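Local atomic coordinates of superantigen-like protein SSL10 (Staphylococcus aureus subsp. aureus, PDB entry 6LWT), a protein that binds the Fc region of human IgG, hindering C1q engagement and classical complement activation, and also interferes with clotting by interacting with prothrombin. Residues A[157-162]-A[171-176]; A[105-110]-A[122-127]; A[54-59]-A[87-92]. All blocks are in the same frame, centred on the assembly; numbering follows the deposited sequence.

Interaction 1: A[157-162]-A[171-176]; sequences DGRVKI and NLDLRS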
loop_
_atom_site.group_PDB
_atom_site.type_symbol
_atom_site.label_atom_id
_atom_site.label_comp_id
_atom_site.label_asym_id
_atom_site.label_seq_id
_atom_site.Cartn_x
_atom_site.Cartn_y
_atom_site.Cartn_z
ATOM N N ASP A 157 -0.294 -12.351 13.501
ATOM C CA ASP A 157 0.842 -11.876 14.292
ATOM C C ASP A 157 2.142 -11.952 13.464
ATOM O O ASP A 157 2.825 -12.975 13.423
ATOM C CB ASP A 157 0.989 -12.649 15.616
ATOM C CG ASP A 157 1.744 -11.859 16.679
ATOM O OD1 ASP A 157 2.458 -10.879 16.339
ATOM O OD2 ASP A 157 1.619 -12.214 17.874
ATOM N N GLY A 158 2.459 -10.849 12.806
ATOM C CA GLY A 158 3.696 -10.746 12.047
ATOM C C GLY A 158 4.069 -9.301 11.818
ATOM O O GLY A 158 3.282 -8.378 12.117
ATOM N N ARG A 159 5.271 -9.100 11.290
ATOM C CA ARG A 159 5.768 -7.770 11.000
ATOM C C ARG A 159 6.427 -7.760 9.641
ATOM O O ARG A 159 6.903 -8.792 9.161
ATOM C CB ARG A 159 6.796 -7.322 12.035
ATOM C CG ARG A 159 6.363 -7.439 13.492
ATOM C CD ARG A 159 5.264 -6.468 13.920
ATOM N NE ARG A 159 5.026 -6.674 15.353
ATOM C CZ ARG A 159 4.228 -7.605 15.886
ATOM N NH1 ARG A 159 3.506 -8.438 15.132
ATOM N NH2 ARG A 159 4.147 -7.700 17.212
ATOM N N VAL A 160 6.439 -6.588 9.018
ATOM C CA VAL A 160 7.162 -6.409 7.768
ATOM C C VAL A 160 8.032 -5.171 7.883
ATOM O O VAL A 160 7.485 -4.107 8.082
ATOM C CB VAL A 160 6.208 -6.201 6.580
ATOM C CG1 VAL A 160 7.021 -5.960 5.311
ATOM C CG2 VAL A 160 5.258 -7.383 6.420
ATOM N N LYS A 161 9.348 -5.296 7.723
ATOM C CA LYS A 161 10.257 -4.150 7.825
ATOM C C LYS A 161 10.851 -3.850 6.454
ATOM O O LYS A 161 11.613 -4.657 5.915
ATOM C CB LYS A 161 11.368 -4.394 8.844
ATOM C CG LYS A 161 12.346 -3.219 9.006
ATOM C CD LYS A 161 13.527 -3.559 9.912
ATOM C CE LYS A 161 14.477 -2.376 10.065
ATOM N NZ LYS A 161 15.172 -2.353 11.389
ATOM N N ILE A 162 10.504 -2.687 5.925
ATOM C CA ILE A 162 11.033 -2.225 4.649
ATOM C C ILE A 162 12.208 -1.284 4.954
ATOM O O ILE A 162 12.010 -0.210 5.530
ATOM C CB ILE A 162 9.937 -1.498 3.842
ATOM C CG1 ILE A 162 8.740 -2.429 3.574
ATOM C CG2 ILE A 162 10.495 -0.930 2.549
ATOM C CD1 ILE A 162 7.432 -1.689 3.379
ATOM N N ASN A 171 8.446 -0.080 9.665
ATOM C CA ASN A 171 8.079 -1.360 10.237
ATOM C C ASN A 171 6.553 -1.440 10.303
ATOM O O ASN A 171 5.924 -0.656 11.021
ATOM C CB ASN A 171 8.729 -1.536 11.603
ATOM C CG ASN A 171 8.466 -2.904 12.182
ATOM O OD1 ASN A 171 8.931 -3.904 11.645
ATOM N ND2 ASN A 171 7.660 -2.961 13.249
ATOM N N LEU A 172 5.982 -2.356 9.531
ATOM C CA LEU A 172 4.530 -2.546 9.440
ATOM C C LEU A 172 4.055 -3.672 10.335
ATOM O O LEU A 172 4.666 -4.749 10.378
ATOM C CB LEU A 172 4.131 -2.875 8.012
ATOM C CG LEU A 172 4.602 -1.892 6.955
ATOM C CD1 LEU A 172 4.367 -2.452 5.567
ATOM C CD2 LEU A 172 3.875 -0.580 7.118
ATOM N N ASP A 173 2.970 -3.412 11.062
ATOM C CA ASP A 173 2.379 -4.401 11.948
ATOM C C ASP A 173 1.243 -5.121 11.211
ATOM O O ASP A 173 0.214 -4.527 10.901
ATOM C CB ASP A 173 1.853 -3.699 13.196
ATOM C CG ASP A 173 1.393 -4.670 14.284
ATOM O OD1 ASP A 173 1.348 -5.917 14.074
ATOM O OD2 ASP A 173 1.072 -4.143 15.373
ATOM N N LEU A 174 1.417 -6.413 10.955
ATOM C CA LEU A 174 0.398 -7.202 10.265
ATOM C C LEU A 174 -0.852 -7.465 11.128
ATOM O O LEU A 174 -1.871 -7.865 10.590
ATOM C CB LEU A 174 0.961 -8.518 9.720
ATOM C CG LEU A 174 2.121 -8.336 8.721
ATOM C CD1 LEU A 174 2.708 -9.696 8.411
ATOM C CD2 LEU A 174 1.638 -7.631 7.468
ATOM N N ARG A 175 -0.792 -7.177 12.423
ATOM C CA ARG A 175 -1.966 -7.326 13.287
ATOM C C ARG A 175 -3.030 -6.235 13.097
ATOM O O ARG A 175 -4.134 -6.378 13.605
ATOM C CB ARG A 175 -1.564 -7.371 14.746
ATOM C CG ARG A 175 -0.551 -8.454 15.104
ATOM C CD ARG A 175 -0.069 -8.298 16.542
ATOM N NE ARG A 175 0.609 -7.008 16.727
ATOM C CZ ARG A 175 1.030 -6.533 17.896
ATOM N NH1 ARG A 175 0.885 -7.241 19.014
ATOM N NH2 ARG A 175 1.611 -5.342 17.947
ATOM N N SER A 176 -2.714 -5.160 12.386
ATOM C CA SER A 176 -3.732 -4.178 12.043
ATOM C C SER A 176 -3.577 -3.611 10.649
ATOM O O SER A 176 -2.548 -3.799 9.966
ATOM C CB SER A 176 -3.736 -3.053 13.076
ATOM O OG SER A 176 -2.446 -2.536 13.236
#
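Val-160 and Leu-172 face each other as an antiparallel hydrogen-bonded pair, and the tight part of this beta hairpin lies on their side of the sheet. Leu-172 N donates to Val-160 O almost straight (2.7 Å), and Val-160 N returns a bond to Leu-172 O. Beside them CG2 of Val-160 touches CD2 of Leu-174 at 3.8 Å, while CD1 of Ile-162 meets CD1 of Leu-172.

The other face, with Arg-159 and Asp-173, is polar and more exposed. Arg-175 grips Asp-173 side-on, NE to OD1 at 3.0 Å and NH2 to OD2 at 2.9 Å, and its backbone N reaches OD1, closing an Asx turn. The Arg-159 chain bends at chi2 (-69°, placing CD), and its guanidinium lies flat on that of Arg-175, planes 17° apart, with NH2 of Arg-159 over the centre of the Arg-175 group. These like charges are probably offset by two carboxylates: Arg-159 NH1 bonds Asp-157 OD1 at 2.9 Å, and Asp-173 OD1 sits over the Arg-159 guanidinium face. The same NH1 and Leu-174 N reach Gly-158 O from opposite faces of its carbonyl plane.

Strand 169-173 edges the beta-grasp sheet; strand 192-198 flanks 159-164 on its other side, and helix 133-148 packs on Ile-162, Leu-172 and Leu-174.

Interaction 2: A[105-110]-A[122-127]; sequences PILNIS and YPYYIK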
loop_
_atom_site.group_PDB
_atom_site.type_symbol
_atom_site.label_atom_id
_atom_site.label_comp_id
_atom_site.label_asym_id
_atom_site.label_seq_id
_atom_site.Cartn_x
_atom_site.Cartn_y
_atom_site.Cartn_z
ATOM N N PRO A 105 14.417 -5.273 -4.811
ATOM C CA PRO A 105 14.892 -5.576 -3.449
ATOM C C PRO A 105 14.649 -7.022 -3.080
ATOM O O PRO A 105 13.713 -7.648 -3.582
ATOM C CB PRO A 105 14.017 -4.688 -2.547
ATOM C CG PRO A 105 12.809 -4.402 -3.373
ATOM C CD PRO A 105 13.318 -4.298 -4.793
ATOM N N ILE A 106 15.457 -7.527 -2.161
ATOM C CA ILE A 106 15.277 -8.876 -1.675
ATOM C C ILE A 106 14.250 -8.894 -0.550
ATOM O O ILE A 106 14.411 -8.211 0.455
ATOM C CB ILE A 106 16.595 -9.506 -1.204
ATOM C CG1 ILE A 106 17.649 -9.448 -2.335
ATOM C CG2 ILE A 106 16.337 -10.928 -0.737
ATOM C CD1 ILE A 106 17.247 -10.151 -3.615
ATOM N N LEU A 107 13.224 -9.715 -0.745
ATOM C CA LEU A 107 12.223 -10.006 0.265
ATOM C C LEU A 107 12.663 -11.266 0.997
ATOM O O LEU A 107 12.914 -12.291 0.352
ATOM C CB LEU A 107 10.876 -10.233 -0.409
ATOM C CG LEU A 107 9.687 -10.748 0.395
ATOM C CD1 LEU A 107 9.445 -9.916 1.619
ATOM C CD2 LEU A 107 8.449 -10.763 -0.506
ATOM N N ASN A 108 12.755 -11.212 2.318
ATOM C CA ASN A 108 13.087 -12.413 3.075
ATOM C C ASN A 108 12.013 -12.719 4.101
ATOM O O ASN A 108 11.531 -11.801 4.782
ATOM C CB ASN A 108 14.527 -12.409 3.618
ATOM C CG ASN A 108 14.765 -11.451 4.781
ATOM O OD1 ASN A 108 15.316 -10.366 4.602
ATOM N ND2 ASN A 108 14.427 -11.878 5.982
ATOM N N ILE A 109 11.660 -14.003 4.197
ATOM C CA ILE A 109 10.540 -14.461 5.001
ATOM C C ILE A 109 11.039 -15.433 6.072
ATOM O O ILE A 109 11.774 -16.407 5.765
ATOM C CB ILE A 109 9.484 -15.250 4.172
ATOM C CG1 ILE A 109 9.265 -14.661 2.776
ATOM C CG2 ILE A 109 8.160 -15.365 4.948
ATOM C CD1 ILE A 109 8.620 -13.299 2.765
ATOM N N SER A 110 10.618 -15.172 7.309
ATOM C CA SER A 110 10.796 -16.097 8.412
ATOM C C SER A 110 9.394 -16.502 8.870
ATOM O O SER A 110 8.617 -15.644 9.314
ATOM C CB SER A 110 11.545 -15.432 9.539
ATOM O OG SER A 110 11.423 -16.229 10.707
ATOM N N TYR A 122 14.232 -13.819 -1.596
ATOM C CA TYR A 122 14.094 -13.804 -3.056
ATOM C C TYR A 122 13.723 -12.400 -3.542
ATOM O O TYR A 122 13.218 -11.584 -2.755
ATOM C CB TYR A 122 13.068 -14.850 -3.511
ATOM C CG TYR A 122 11.742 -14.753 -2.821
ATOM C CD1 TYR A 122 10.711 -13.943 -3.339
ATOM C CD2 TYR A 122 11.507 -15.451 -1.645
ATOM C CE1 TYR A 122 9.479 -13.844 -2.689
ATOM C CE2 TYR A 122 10.289 -15.362 -0.987
ATOM C CZ TYR A 122 9.283 -14.559 -1.501
ATOM O OH TYR A 122 8.094 -14.508 -0.793
ATOM N N PRO A 123 14.000 -12.091 -4.828
ATOM C CA PRO A 123 13.664 -10.767 -5.319
ATOM C C PRO A 123 12.160 -10.492 -5.377
ATOM O O PRO A 123 11.365 -11.370 -5.705
ATOM C CB PRO A 123 14.278 -10.726 -6.735
ATOM C CG PRO A 123 15.281 -11.810 -6.770
ATOM C CD PRO A 123 14.802 -12.847 -5.808
ATOM N N TYR A 124 11.811 -9.263 -5.026
ATOM C CA TYR A 124 10.442 -8.768 -5.054
ATOM C C TYR A 124 10.462 -7.566 -5.973
ATOM O O TYR A 124 11.175 -6.610 -5.703
ATOM C CB TYR A 124 9.984 -8.346 -3.662
ATOM C CG TYR A 124 8.587 -7.805 -3.688
ATOM C CD1 TYR A 124 7.492 -8.664 -3.752
ATOM C CD2 TYR A 124 8.358 -6.423 -3.742
ATOM C CE1 TYR A 124 6.193 -8.168 -3.820
ATOM C CE2 TYR A 124 7.073 -5.915 -3.826
ATOM C CZ TYR A 124 5.992 -6.786 -3.855
ATOM O OH TYR A 124 4.712 -6.267 -3.934
ATOM N N TYR A 125 9.716 -7.635 -7.076
ATOM C CA TYR A 125 9.857 -6.669 -8.154
ATOM C C TYR A 125 8.885 -5.506 -8.001
ATOM O O TYR A 125 7.727 -5.699 -7.635
ATOM C CB TYR A 125 9.686 -7.358 -9.522
ATOM C CG TYR A 125 10.725 -8.421 -9.750
ATOM C CD1 TYR A 125 12.030 -8.080 -10.099
ATOM C CD2 TYR A 125 10.417 -9.772 -9.584
ATOM C CE1 TYR A 125 12.998 -9.058 -10.287
ATOM C CE2 TYR A 125 11.376 -10.758 -9.770
ATOM C CZ TYR A 125 12.661 -10.394 -10.121
ATOM O OH TYR A 125 13.616 -11.362 -10.285
ATOM N N ILE A 126 9.402 -4.306 -8.242
ATOM C CA ILE A 126 8.637 -3.072 -8.256
ATOM C C ILE A 126 8.940 -2.345 -9.575
ATOM O O ILE A 126 10.095 -1.955 -9.815
ATOM C CB ILE A 126 9.021 -2.181 -7.068
ATOM C CG1 ILE A 126 8.704 -2.904 -5.754
ATOM C CG2 ILE A 126 8.263 -0.871 -7.134
ATOM C CD1 ILE A 126 9.261 -2.235 -4.537
ATOM N N LYS A 127 7.904 -2.146 -10.394
ATOM C CA LYS A 127 8.067 -1.598 -11.761
ATOM C C LYS A 127 8.150 -0.064 -11.760
ATOM O O LYS A 127 8.865 0.521 -12.572
ATOM C CB LYS A 127 6.930 -2.014 -12.717
ATOM C CG LYS A 127 6.288 -3.379 -12.524
ATOM C CD LYS A 127 7.217 -4.553 -12.783
ATOM C CE LYS A 127 6.729 -5.779 -12.023
ATOM N NZ LYS A 127 7.238 -7.042 -12.609
#
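Tyr-122 and Leu-107 come together through contrasting first torsions: CG of Tyr-122 sits between its backbone N and carbonyl carbon (chi1 53°), whereas CG of Leu-107 is anti to its backbone N (chi1 171°). The two side chains then run side by side in the same direction, and CD2 of Leu-107 rests 3.9 Å from CE1 of the Tyr-122 ring. Over one face of that ring, offset toward the rim, lies the carbonyl oxygen of Leu-107. Ile-109 arrives from farther along its strand, its CG1 4.0 Å from CE2 of Tyr-122.

Beneath these side chains, Leu-107 and Tyr-122 form an antiparallel hydrogen-bonded pair. Leu-107 N donates to Tyr-122 O at 2.7 Å, and Tyr-122 N donates back to Leu-107 O. Ile-106 and Pro-123 follow as a non-hydrogen-bonded pair whose side chains diverge, although CD1 of Ile-106 still reaches CG of Pro-123 at 4.1 Å. One more bond prolongs the ladder: Tyr-124 N meets Pro-105 O nearly along the C=O axis (2.9 Å). The CB atoms of Leu-107 and Tyr-124 also touch, and CD of Pro-105 lies against Tyr-124 O at 3.3 Å.

This is the first hairpin of the beta-grasp sheet, with strand 120-123 at its edge and strand 192-198 beyond 106-110. Helix 133-148 meets Leu-107, Ile-109 and Tyr-124, and Tyr-148 on it hydrogen-bonds the Tyr-122 hydroxyl. The chemistry implies a division of labour: backbone bonds set the hairpin register, while Tyr-122 packs its ring against aliphatic neighbours and satisfies its hydroxyl at the helix.

Interaction 3: A[54-59]-A[87-92]; sequences LLPGND and YTVGGV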
loop_
_atom_site.group_PDB
_atom_site.type_symbol
_atom_site.label_atom_id
_atom_site.label_comp_id
_atom_site.label_asym_id
_atom_site.label_seq_id
_atom_site.Cartn_x
_atom_site.Cartn_y
_atom_site.Cartn_z
ATOM N N LEU A 54 -9.299 10.582 -0.381
ATOM C CA LEU A 54 -8.944 11.340 0.804
ATOM C C LEU A 54 -7.437 11.544 0.837
ATOM O O LEU A 54 -6.672 10.567 0.761
ATOM C CB LEU A 54 -9.403 10.615 2.063
ATOM C CG LEU A 54 -9.029 11.234 3.422
ATOM C CD1 LEU A 54 -9.771 12.539 3.657
ATOM C CD2 LEU A 54 -9.311 10.255 4.544
ATOM N N LEU A 55 -7.021 12.805 0.936
ATOM C CA LEU A 55 -5.623 13.163 1.095
ATOM C C LEU A 55 -5.307 13.230 2.605
ATOM O O LEU A 55 -5.802 14.124 3.281
ATOM C CB LEU A 55 -5.338 14.504 0.413
ATOM C CG LEU A 55 -5.656 14.598 -1.080
ATOM C CD1 LEU A 55 -5.497 16.030 -1.576
ATOM C CD2 LEU A 55 -4.777 13.664 -1.906
ATOM N N PRO A 56 -4.500 12.283 3.140
ATOM C CA PRO A 56 -4.087 12.328 4.563
ATOM C C PRO A 56 -3.417 13.654 4.958
ATOM O O PRO A 56 -2.739 14.270 4.127
ATOM C CB PRO A 56 -3.054 11.199 4.678
ATOM C CG PRO A 56 -3.299 10.301 3.511
ATOM C CD PRO A 56 -3.913 11.125 2.429
ATOM N N GLY A 57 -3.605 14.074 6.212
ATOM C CA GLY A 57 -3.118 15.381 6.690
ATOM C C GLY A 57 -1.638 15.626 6.435
ATOM O O GLY A 57 -1.235 16.755 6.139
ATOM N N ASN A 58 -0.837 14.560 6.537
ATOM C CA ASN A 58 0.617 14.607 6.279
ATOM C C ASN A 58 1.037 15.051 4.874
ATOM O O ASN A 58 2.164 15.535 4.701
ATOM C CB ASN A 58 1.269 13.238 6.572
ATOM C CG ASN A 58 1.412 12.952 8.066
ATOM O OD1 ASN A 58 1.747 13.841 8.840
ATOM N ND2 ASN A 58 1.182 11.699 8.471
ATOM N N ASP A 59 0.150 14.888 3.887
ATOM C CA ASP A 59 0.485 15.134 2.476
ATOM C C ASP A 59 -0.069 16.445 1.898
ATOM O O ASP A 59 0.043 16.672 0.683
ATOM C CB ASP A 59 -0.001 13.950 1.644
ATOM C CG ASP A 59 0.320 12.632 2.301
ATOM O OD1 ASP A 59 1.524 12.295 2.404
ATOM O OD2 ASP A 59 -0.631 11.959 2.752
ATOM N N TYR A 87 -14.662 5.228 -2.548
ATOM C CA TYR A 87 -13.745 6.009 -1.717
ATOM C C TYR A 87 -12.435 5.268 -1.506
ATOM O O TYR A 87 -12.431 4.065 -1.217
ATOM C CB TYR A 87 -14.351 6.339 -0.350
ATOM C CG TYR A 87 -15.563 7.211 -0.450
ATOM C CD1 TYR A 87 -16.808 6.667 -0.788
ATOM C CD2 TYR A 87 -15.481 8.582 -0.249
ATOM C CE1 TYR A 87 -17.926 7.468 -0.911
ATOM C CE2 TYR A 87 -16.603 9.389 -0.359
ATOM C CZ TYR A 87 -17.821 8.833 -0.695
ATOM O OH TYR A 87 -18.937 9.656 -0.815
ATOM N N THR A 88 -11.342 6.016 -1.591
ATOM C CA THR A 88 -9.997 5.469 -1.361
ATOM C C THR A 88 -9.209 6.516 -0.559
ATOM O O THR A 88 -9.609 7.691 -0.482
ATOM C CB THR A 88 -9.327 5.079 -2.701
ATOM O OG1 THR A 88 -8.054 4.436 -2.484
ATOM C CG2 THR A 88 -9.165 6.282 -3.614
ATOM N N VAL A 89 -8.097 6.095 0.046
ATOM C CA VAL A 89 -7.294 6.988 0.890
ATOM C C VAL A 89 -5.852 6.999 0.378
ATOM O O VAL A 89 -5.244 5.952 0.228
ATOM C CB VAL A 89 -7.319 6.549 2.362
ATOM C CG1 VAL A 89 -6.457 7.468 3.228
ATOM C CG2 VAL A 89 -8.749 6.495 2.926
ATOM N N GLY A 90 -5.309 8.191 0.156
ATOM C CA GLY A 90 -3.907 8.364 -0.263
ATOM C C GLY A 90 -3.609 7.729 -1.596
ATOM O O GLY A 90 -4.449 7.692 -2.483
ATOM N N GLY A 91 -2.407 7.182 -1.726
ATOM C CA GLY A 91 -2.068 6.411 -2.910
ATOM C C GLY A 91 -1.807 7.230 -4.158
ATOM O O GLY A 91 -1.825 6.670 -5.224
ATOM N N VAL A 92 -1.539 8.535 -4.024
ATOM C CA VAL A 92 -1.381 9.444 -5.165
ATOM C C VAL A 92 0.068 9.904 -5.296
ATOM O O VAL A 92 0.645 10.382 -4.324
ATOM C CB VAL A 92 -2.248 10.714 -5.016
ATOM C CG1 VAL A 92 -2.134 11.594 -6.250
ATOM C CG2 VAL A 92 -3.707 10.349 -4.761
#
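A parallel strand pairing within the OB-fold domain brings Leu-54, the last residue of strand 49-54, alongside Val-89 of strand 85-93, their CA atoms 4.7 Å apart. Both backbone polar groups of Leu-54 are engaged by residues on the two sides of Val-89. Leu-54 N donates to Thr-88 O in the plane of that carbonyl (2.9 Å, 167° at the hydrogen), and Leu-54 O accepts from Gly-90 N at 2.8 Å in an equally straight bond. That alternation, with one residue bonded to the neighbours of its partner, is the signature of a parallel bridge.

The side chains of Leu-54 and Val-89 project on the same face of the sheet and lie side by side, pointing the same way. CG of Leu-54 is anti to its backbone N (chi1 176°), and beyond it CD2 comes within 4.1 Å of CG2 of Val-89. The other branch of the valine, CG1, faces the ring of Pro-56, 4.3 Å from its CG.

In the mixed OB-fold sheet, strand 85-93 runs between 49-54 and the antiparallel strand 71-76, and here the parallel pairing gives out. Gly-90 takes a positive phi (62°), and strand 85-93 is interrupted around this point. Pro-56 CD packs against Gly-90 CA at 3.9 Å. After the proline the other chain turns into a 3-10 segment, where Asp-59 N bonds back to Pro-56 O. Phe-180 and Met-183 also touch the Val-89 side chain, and Lys-134 NZ hydrogen-bonds Val-89 O.

Overall arrangement
Interactions 1 and 2 are the two hairpins of one five-stranded beta-grasp sheet. They occupy its outer edges, with strand 192-198 between them and helix 133-148 across the shared apolar face; their centres lie about 15 Å apart and they do not touch. Both are partly buried, but the outer face of interaction 1 carries a network of arginines and aspartates, whereas interaction 2 relies on aromatic and aliphatic groups. Interaction 3 belongs to the OB-fold domain, its centre about 26 Å from that of interaction 2 on the opposite side of the chain's centre. It is more buried and smaller, a parallel pairing of backbone bonds and aliphatic contacts with no charged side chain in the contact itself.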